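Long-range contacts in peroxisomal fatty acid beta-oxidation multifunctional protein MFP2 (Arabidopsis thaliana, PDB 2WTB), which hydrates long-chain enoyl-CoAs and oxidises 3-hydroxyacyl-CoAs in peroxisomal fatty acid beta-oxidation during seed germination: residues K103-A107 and W200-V205; K406-A411 and K434-T439. All coordinates share one frame; numbering follows the deposited sequence.

Overall arrangement
Contact 1 and contact 2 lie in the two catalytic parts of one chain, on opposite sides of its centre. Contact 1, of 103-107 with 200-205, belongs to the N-terminal crotonase-type hydratase region. It joins a sheet strand to the helix that packs on it. Contact 2, of 406-411 with 434-439, belongs to the NAD-binding Rossmann-type domain of the dehydrogenase and joins two neighbouring helical elements. The centres of contact 1 and contact 2 are about 70 Å apart. The nearest atoms of contact 1 and contact 2 are about 53 Å apart. Both lie away from Glu-119 and Glu-139, the predicted catalytic residues of the hydratase. Contact 1 is wholly apolar across its segments, while contact 2 adds one hydrogen bond, from the Gln-407 amide, to its apolar packing.

Contact 1: residues K103-A107 and W200-V205; sequences KPSVA and WALDIV
This is a buried, apolar strand-on-helix contact in the crotonase fold of the enoyl-CoA hydratase region. Pro-104 and Val-106 of 103-107 meet helix 200-205, with Ala-201, Ile-204 and Val-205 as main partners. Strand 105-107 and the helix run roughly antiparallel, at 152°, with their axes 8.2 Å apart at closest approach. The strand lies inside the sheet, between strands 54-59 and 126-129, and the helix packs on one face of it. Ser-105 points away from the helix, and its OG bonds to Tyr-43 OH.

The Pro-104 ring sits against the last turn of helix 200-205. Pro-104 CG touches Val-205 CG2 at 3.6 Å. The proline CB and CG also meet Ile-204 CG2, and the two side chains lie alongside, running opposite ways. Trp-211 from a loop touches both residues. With chi1 at -63°, Ile-204 sends its CG2 methyl opposite the backbone N and onto the proline ring.

Val-106 uses a single methyl. Val-106 CG2 approaches the Trp-200 ring obliquely, 4.1 Å from CD1. The same Val-106 CG2 rests on Ala-201, 3.7 Å from CB.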
ATOM      1  N   LYS A 103     -18.095  23.034  31.027  1.00 54.77           N
ATOM      2  CA  LYS A 103     -19.169  22.101  30.721  1.00 52.19           C
ATOM      3  C   LYS A 103     -18.574  20.862  30.067  1.00 58.71           C
ATOM      4  O   LYS A 103     -17.801  20.972  29.113  1.00 59.33           O
ATOM      5  CB  LYS A 103     -20.209  22.742  29.804  1.00 49.28           C
ATOM      6  CG  LYS A 103     -21.065  23.792  30.489  1.00 50.37           C
ATOM      7  CD  LYS A 103     -22.054  24.424  29.525  1.00 51.11           C
ATOM      8  CE  LYS A 103     -22.904  25.469  30.233  1.00 52.17           C
ATOM      9  NZ  LYS A 103     -23.796  26.192  29.291  1.00 57.78           N
ATOM     10  N   PRO A 104     -18.934  19.675  30.579  1.00 61.14           N
ATOM     11  CA  PRO A 104     -18.324  18.412  30.153  1.00 48.48           C
ATOM     12  C   PRO A 104     -18.743  18.018  28.741  1.00 45.48           C
ATOM     13  O   PRO A 104     -19.875  18.275  28.338  1.00 48.82           O
ATOM     14  CB  PRO A 104     -18.875  17.391  31.159  1.00 47.23           C
ATOM     15  CG  PRO A 104     -19.623  18.186  32.197  1.00 59.30           C
ATOM     16  CD  PRO A 104     -20.029  19.455  31.536  1.00 62.73           C
ATOM     17  N   SER A 105     -17.823  17.405  28.004  1.00 39.73           N
ATOM     18  CA  SER A 105     -18.118  16.878  26.680  1.00 35.63           C
ATOM     19  C   SER A 105     -17.965  15.366  26.710  1.00 45.43           C
ATOM     20  O   SER A 105     -17.083  14.838  27.393  1.00 49.42           O
ATOM     21  CB  SER A 105     -17.168  17.465  25.634  1.00 30.82           C
ATOM     22  OG  SER A 105     -17.366  18.858  25.481  1.00 74.78           O
ATOM     23  N   VAL A 106     -18.829  14.672  25.978  1.00 45.97           N
ATOM     24  CA  VAL A 106     -18.721  13.227  25.836  1.00 44.48           C
ATOM     25  C   VAL A 106     -18.794  12.855  24.365  1.00 46.95           C
ATOM     26  O   VAL A 106     -19.693  13.295  23.651  1.00 52.19           O
ATOM     27  CB  VAL A 106     -19.835  12.487  26.593  1.00 40.93           C
ATOM     28  CG1 VAL A 106     -19.720  10.988  26.365  1.00 38.38           C
ATOM     29  CG2 VAL A 106     -19.772  12.809  28.077  1.00 36.15           C
ATOM     30  N   ALA A 107     -17.839  12.051  23.915  1.00 42.97           N
ATOM     31  CA  ALA A 107     -17.818  11.607  22.528  1.00 48.22           C
ATOM     32  C   ALA A 107     -18.608  10.311  22.363  1.00 51.82           C
ATOM     33  O   ALA A 107     -18.447   9.368  23.139  1.00 51.65           O
ATOM     34  CB  ALA A 107     -16.386  11.430  22.045  1.00 30.90           C
ATOM     35  N   TRP A 200     -24.197   9.904  30.376  1.00 53.51           N
ATOM     36  CA  TRP A 200     -22.858   9.995  30.943  1.00 46.65           C
ATOM     37  C   TRP A 200     -22.500  11.456  31.205  1.00 47.54           C
ATOM     38  O   TRP A 200     -21.949  11.791  32.254  1.00 46.73           O
ATOM     39  CB  TRP A 200     -21.838   9.358  29.993  1.00 38.32           C
ATOM     40  CG  TRP A 200     -20.529   9.018  30.641  1.00 58.13           C
ATOM     41  CD1 TRP A 200     -19.535   9.887  30.989  1.00 66.59           C
ATOM     42  CD2 TRP A 200     -20.062   7.711  31.005  1.00 48.65           C
ATOM     43  NE1 TRP A 200     -18.485   9.205  31.554  1.00 67.27           N
ATOM     44  CE2 TRP A 200     -18.784   7.868  31.576  1.00 56.89           C
ATOM     45  CE3 TRP A 200     -20.606   6.427  30.911  1.00 50.91           C
ATOM     46  CZ2 TRP A 200     -18.040   6.788  32.049  1.00 54.42           C
ATOM     47  CZ3 TRP A 200     -19.864   5.354  31.381  1.00 41.95           C
ATOM     48  CH2 TRP A 200     -18.595   5.542  31.941  1.00 46.52           C
ATOM     49  N   ALA A 201     -22.833  12.321  30.251  1.00 41.39           N
ATOM     50  CA  ALA A 201     -22.521  13.743  30.350  1.00 39.16           C
ATOM     51  C   ALA A 201     -23.162  14.403  31.569  1.00 49.34           C
ATOM     52  O   ALA A 201     -22.531  15.215  32.245  1.00 49.14           O
ATOM     53  CB  ALA A 201     -22.930  14.463  29.079  1.00 30.13           C
ATOM     54  N   LEU A 202     -24.414  14.057  31.848  1.00 52.32           N
ATOM     55  CA  LEU A 202     -25.111  14.623  33.000  1.00 50.88           C
ATOM     56  C   LEU A 202     -24.668  13.963  34.301  1.00 53.49           C
ATOM     57  O   LEU A 202     -24.837  14.529  35.379  1.00 60.70           O
ATOM     58  CB  LEU A 202     -26.632  14.532  32.836  1.00 54.26           C
ATOM     59  CG  LEU A 202     -27.253  15.467  31.795  1.00 50.08           C
ATOM     60  CD1 LEU A 202     -28.749  15.604  32.023  1.00 54.49           C
ATOM     61  CD2 LEU A 202     -26.589  16.831  31.842  1.00 51.71           C
ATOM     62  N   ASP A 203     -24.104  12.764  34.196  1.00 54.74           N
ATOM     63  CA  ASP A 203     -23.495  12.110  35.347  1.00 53.18           C
ATOM     64  C   ASP A 203     -22.308  12.933  35.843  1.00 48.61           C
ATOM     65  O   ASP A 203     -22.128  13.123  37.046  1.00 47.02           O
ATOM     66  CB  ASP A 203     -23.038  10.694  34.987  1.00 64.36           C
ATOM     67  CG  ASP A 203     -24.145   9.666  35.129  1.00 67.04           C
ATOM     68  OD1 ASP A 203     -25.135   9.947  35.837  1.00 54.46           O
ATOM     69  OD2 ASP A 203     -24.020   8.569  34.541  1.00 74.19           O
ATOM     70  N   ILE A 204     -21.504  13.421  34.905  1.00 43.22           N
ATOM     71  CA  ILE A 204     -20.343  14.238  35.235  1.00 42.38           C
ATOM     72  C   ILE A 204     -20.773  15.561  35.859  1.00 48.46           C
ATOM     73  O   ILE A 204     -20.217  15.990  36.867  1.00 56.64           O
ATOM     74  CB  ILE A 204     -19.481  14.514  33.992  1.00 41.26           C
ATOM     75  CG1 ILE A 204     -18.917  13.207  33.430  1.00 42.21           C
ATOM     76  CG2 ILE A 204     -18.361  15.487  34.323  1.00 41.28           C
ATOM     77  CD1 ILE A 204     -18.158  13.381  32.126  1.00 35.12           C
ATOM     78  N   VAL A 205     -21.766  16.202  35.253  1.00 51.41           N
ATOM     79  CA  VAL A 205     -22.312  17.445  35.782  1.00 44.86           C
ATOM     80  C   VAL A 205     -22.832  17.252  37.205  1.00 53.08           C
ATOM     81  O   VAL A 205     -22.763  18.163  38.030  1.00 65.38           O
ATOM     82  CB  VAL A 205     -23.455  17.976  34.896  1.00 39.71           C
ATOM     83  CG1 VAL A 205     -24.269  19.016  35.645  1.00 42.07           C
ATOM     84  CG2 VAL A 205     -22.903  18.549  33.601  1.00 33.83           C
TER

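Contact 2: residues K406-A411 and K434-T439; sequences KQQIFA and KIGERT
Gln-407 and Ile-435 lie at the centre of this contact in the Rossmann-type NAD-binding domain of the dehydrogenase. Helix 403-416 meets the short helix 432-435 and the type I beta turn, Gly-436 to Thr-439, that follows. The backbones come close: Gln-407 CA makes a CA-H...O contact of 3.4 Å with Ile-435 O.

The Gln-407 side chain can be followed outward. Gln-407 CB lies against one face of the Arg-438 guanidinium, 3.2 Å from NH1. CG is beside the carbonyl oxygen of Lys-434. The extended chain (chi2 174°) runs along that oxygen and brings NE2 to it. Gln-407 OE1 lies against the same guanidinium face, near Arg-438 NH2 at 3.6 Å, with the two planes turned 59° apart. Gln-407 NE2 donates to Lys-434 O at 2.9 Å. The acceptor lies nearly in the amide plane, and the N-H...O angle is 153°. Replacing Gln-407 with an alanine would probably leave Lys-434 O without this donor and the Arg-438 guanidinium without the amide against it.

On the buried side, Ile-435 CG2 sits over the face of the Phe-410 ring in a CH-pi contact, 3.5 Å from the centroid. Ile-435 CD1 meets Lys-406 CD at 3.8 Å. The Lys-406 amine goes elsewhere, to Ile-400 O and to a salt bridge with Glu-397. Phe-410 also touches strands 394-397, 422-425 and 445-450, so this side faces the central sheet.

In the turn, Thr-439 OG1 and N both donate to Gly-436 O from the same face of its carbonyl plane. The single hydrogen bond to Lys-434 O and the Arg-438 cation lying over Gln-407 probably fix how the amide is turned, while the inner side relies mostly on apolar packing.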
ATOM      1  N   LYS A 406      -1.388 -23.463 -24.382  1.00 69.19           N
ATOM      2  CA  LYS A 406      -2.313 -22.396 -23.998  1.00 74.65           C
ATOM      3  C   LYS A 406      -3.380 -22.162 -25.066  1.00 68.34           C
ATOM      4  O   LYS A 406      -4.563 -22.029 -24.753  1.00 63.92           O
ATOM      5  CB  LYS A 406      -1.557 -21.095 -23.714  1.00 72.10           C
ATOM      6  CG  LYS A 406      -0.997 -20.980 -22.302  1.00 62.92           C
ATOM      7  CD  LYS A 406      -0.057 -19.787 -22.190  1.00 63.91           C
ATOM      8  CE  LYS A 406       0.083 -19.302 -20.756  1.00 64.58           C
ATOM      9  NZ  LYS A 406       0.740 -20.303 -19.878  1.00 66.96           N
ATOM     10  N   GLN A 407      -2.955 -22.110 -26.324  1.00 72.19           N
ATOM     11  CA  GLN A 407      -3.881 -21.932 -27.435  1.00 70.26           C
ATOM     12  C   GLN A 407      -4.988 -22.977 -27.385  1.00 78.83           C
ATOM     13  O   GLN A 407      -6.141 -22.692 -27.713  1.00 86.62           O
ATOM     14  CB  GLN A 407      -3.144 -22.024 -28.772  1.00 62.56           C
ATOM     15  CG  GLN A 407      -2.418 -20.753 -29.178  1.00 56.16           C
ATOM     16  CD  GLN A 407      -1.579 -20.934 -30.429  1.00 65.92           C
ATOM     17  OE1 GLN A 407      -1.111 -22.035 -30.725  1.00 66.45           O
ATOM     18  NE2 GLN A 407      -1.380 -19.850 -31.168  1.00 63.73           N
ATOM     19  N   GLN A 408      -4.625 -24.187 -26.970  1.00 75.70           N
ATOM     20  CA  GLN A 408      -5.570 -25.296 -26.910  1.00 81.84           C
ATOM     21  C   GLN A 408      -6.546 -25.143 -25.749  1.00 79.81           C
ATOM     22  O   GLN A 408      -7.728 -25.459 -25.874  1.00 82.46           O
ATOM     23  CB  GLN A 408      -4.828 -26.631 -26.803  1.00 84.73           C
ATOM     24  CG  GLN A 408      -5.743 -27.844 -26.744  1.00 93.96           C
ATOM     25  CD  GLN A 408      -6.632 -27.966 -27.967  1.00102.83           C
ATOM     26  OE1 GLN A 408      -6.261 -27.550 -29.064  1.00106.92           O
ATOM     27  NE2 GLN A 408      -7.816 -28.541 -27.782  1.00101.63           N
ATOM     28  N   ILE A 409      -6.044 -24.656 -24.620  1.00 75.65           N
ATOM     29  CA  ILE A 409      -6.879 -24.460 -23.442  1.00 76.57           C
ATOM     30  C   ILE A 409      -7.977 -23.438 -23.710  1.00 79.35           C
ATOM     31  O   ILE A 409      -9.114 -23.608 -23.273  1.00 87.64           O
ATOM     32  CB  ILE A 409      -6.046 -24.015 -22.225  1.00 75.99           C
ATOM     33  CG1 ILE A 409      -5.052 -25.111 -21.839  1.00 78.45           C
ATOM     34  CG2 ILE A 409      -6.954 -23.674 -21.051  1.00 69.67           C
ATOM     35  CD1 ILE A 409      -4.340 -24.854 -20.535  1.00 82.41           C
ATOM     36  N   PHE A 410      -7.636 -22.382 -24.440  1.00 75.00           N
ATOM     37  CA  PHE A 410      -8.607 -21.341 -24.764  1.00 68.06           C
ATOM     38  C   PHE A 410      -9.592 -21.783 -25.843  1.00 69.34           C
ATOM     39  O   PHE A 410     -10.697 -21.245 -25.948  1.00 55.15           O
ATOM     40  CB  PHE A 410      -7.902 -20.039 -25.150  1.00 47.31           C
ATOM     41  CG  PHE A 410      -7.557 -19.177 -23.974  1.00 53.34           C
ATOM     42  CD1 PHE A 410      -8.132 -17.929 -23.819  1.00 58.96           C
ATOM     43  CD2 PHE A 410      -6.678 -19.630 -23.003  1.00 58.73           C
ATOM     44  CE1 PHE A 410      -7.825 -17.137 -22.731  1.00 60.23           C
ATOM     45  CE2 PHE A 410      -6.368 -18.844 -21.911  1.00 62.47           C
ATOM     46  CZ  PHE A 410      -6.944 -17.596 -21.775  1.00 61.48           C
ATOM     47  N   ALA A 411      -9.194 -22.769 -26.637  1.00 68.46           N
ATOM     48  CA  ALA A 411     -10.109 -23.378 -27.591  1.00 70.52           C
ATOM     49  C   ALA A 411     -11.197 -24.130 -26.830  1.00 79.56           C
ATOM     50  O   ALA A 411     -12.385 -23.984 -27.117  1.00 80.02           O
ATOM     51  CB  ALA A 411      -9.363 -24.313 -28.526  1.00 61.03           C
ATOM     52  N   LYS A 434      -1.916 -14.264 -29.163  1.00 61.58           N
ATOM     53  CA  LYS A 434      -1.617 -15.560 -29.758  1.00 61.38           C
ATOM     54  C   LYS A 434      -2.313 -16.695 -29.012  1.00 59.77           C
ATOM     55  O   LYS A 434      -2.579 -17.754 -29.582  1.00 66.89           O
ATOM     56  CB  LYS A 434      -0.106 -15.796 -29.815  1.00 60.28           C
ATOM     57  CG  LYS A 434       0.600 -14.952 -30.861  1.00 63.20           C
ATOM     58  CD  LYS A 434       2.098 -15.187 -30.848  1.00 76.07           C
ATOM     59  CE  LYS A 434       2.808 -14.252 -31.813  1.00 85.87           C
ATOM     60  NZ  LYS A 434       4.288 -14.414 -31.750  1.00 95.84           N
ATOM     61  N   ILE A 435      -2.611 -16.467 -27.739  1.00 56.56           N
ATOM     62  CA  ILE A 435      -3.300 -17.463 -26.929  1.00 70.48           C
ATOM     63  C   ILE A 435      -4.725 -17.691 -27.433  1.00 80.35           C
ATOM     64  O   ILE A 435      -5.193 -18.828 -27.506  1.00 89.30           O
ATOM     65  CB  ILE A 435      -3.336 -17.054 -25.444  1.00 72.74           C
ATOM     66  CG1 ILE A 435      -1.917 -17.003 -24.875  1.00 78.81           C
ATOM     67  CG2 ILE A 435      -4.197 -18.017 -24.647  1.00 66.78           C
ATOM     68  CD1 ILE A 435      -1.861 -16.639 -23.405  1.00 82.89           C
ATOM     69  N   GLY A 436      -5.404 -16.607 -27.791  1.00 76.74           N
ATOM     70  CA  GLY A 436      -6.767 -16.693 -28.285  1.00 80.08           C
ATOM     71  C   GLY A 436      -6.854 -16.836 -29.794  1.00 76.60           C
ATOM     72  O   GLY A 436      -7.871 -16.496 -30.399  1.00 76.70           O
ATOM     73  N   GLU A 437      -5.786 -17.345 -30.398  1.00 69.44           N
ATOM     74  CA  GLU A 437      -5.720 -17.497 -31.846  1.00 63.31           C
ATOM     75  C   GLU A 437      -6.824 -18.399 -32.393  1.00 73.55           C
ATOM     76  O   GLU A 437      -7.469 -18.068 -33.389  1.00 78.84           O
ATOM     77  CB  GLU A 437      -4.352 -18.047 -32.259  1.00 69.61           C
ATOM     78  CG  GLU A 437      -4.215 -18.321 -33.748  1.00 90.78           C
ATOM     79  CD  GLU A 437      -4.254 -17.055 -34.584  1.00110.23           C
ATOM     80  OE1 GLU A 437      -4.030 -15.959 -34.024  1.00106.37           O
ATOM     81  OE2 GLU A 437      -4.506 -17.157 -35.804  1.00121.16           O
ATOM     82  N   ARG A 438      -7.040 -19.535 -31.737  1.00 71.13           N
ATOM     83  CA  ARG A 438      -7.982 -20.536 -32.234  1.00 64.29           C
ATOM     84  C   ARG A 438      -9.438 -20.238 -31.874  1.00 64.84           C
ATOM     85  O   ARG A 438     -10.326 -21.051 -32.133  1.00 69.39           O
ATOM     86  CB  ARG A 438      -7.599 -21.931 -31.732  1.00 61.49           C
ATOM     87  CG  ARG A 438      -6.206 -22.387 -32.130  1.00 70.44           C
ATOM     88  CD  ARG A 438      -6.066 -23.897 -31.986  1.00 78.93           C
ATOM     89  NE  ARG A 438      -4.702 -24.350 -32.232  1.00 95.07           N
ATOM     90  CZ  ARG A 438      -3.862 -24.743 -31.280  1.00107.10           C
ATOM     91  NH1 ARG A 438      -4.249 -24.744 -30.011  1.00107.03           N
ATOM     92  NH2 ARG A 438      -2.636 -25.139 -31.594  1.00110.06           N
ATOM     93  N   THR A 439      -9.686 -19.076 -31.280  1.00 63.22           N
ATOM     94  CA  THR A 439     -11.040 -18.707 -30.885  1.00 59.29           C
ATOM     95  C   THR A 439     -11.506 -17.443 -31.593  1.00 65.39           C
ATOM     96  O   THR A 439     -10.752 -16.816 -32.337  1.00 67.84           O
ATOM     97  CB  THR A 439     -11.147 -18.480 -29.365  1.00 66.07           C
ATOM     98  OG1 THR A 439     -10.593 -17.201 -29.029  1.00 72.20           O
ATOM     99  CG2 THR A 439     -10.413 -19.575 -28.602  1.00 62.93           C
TER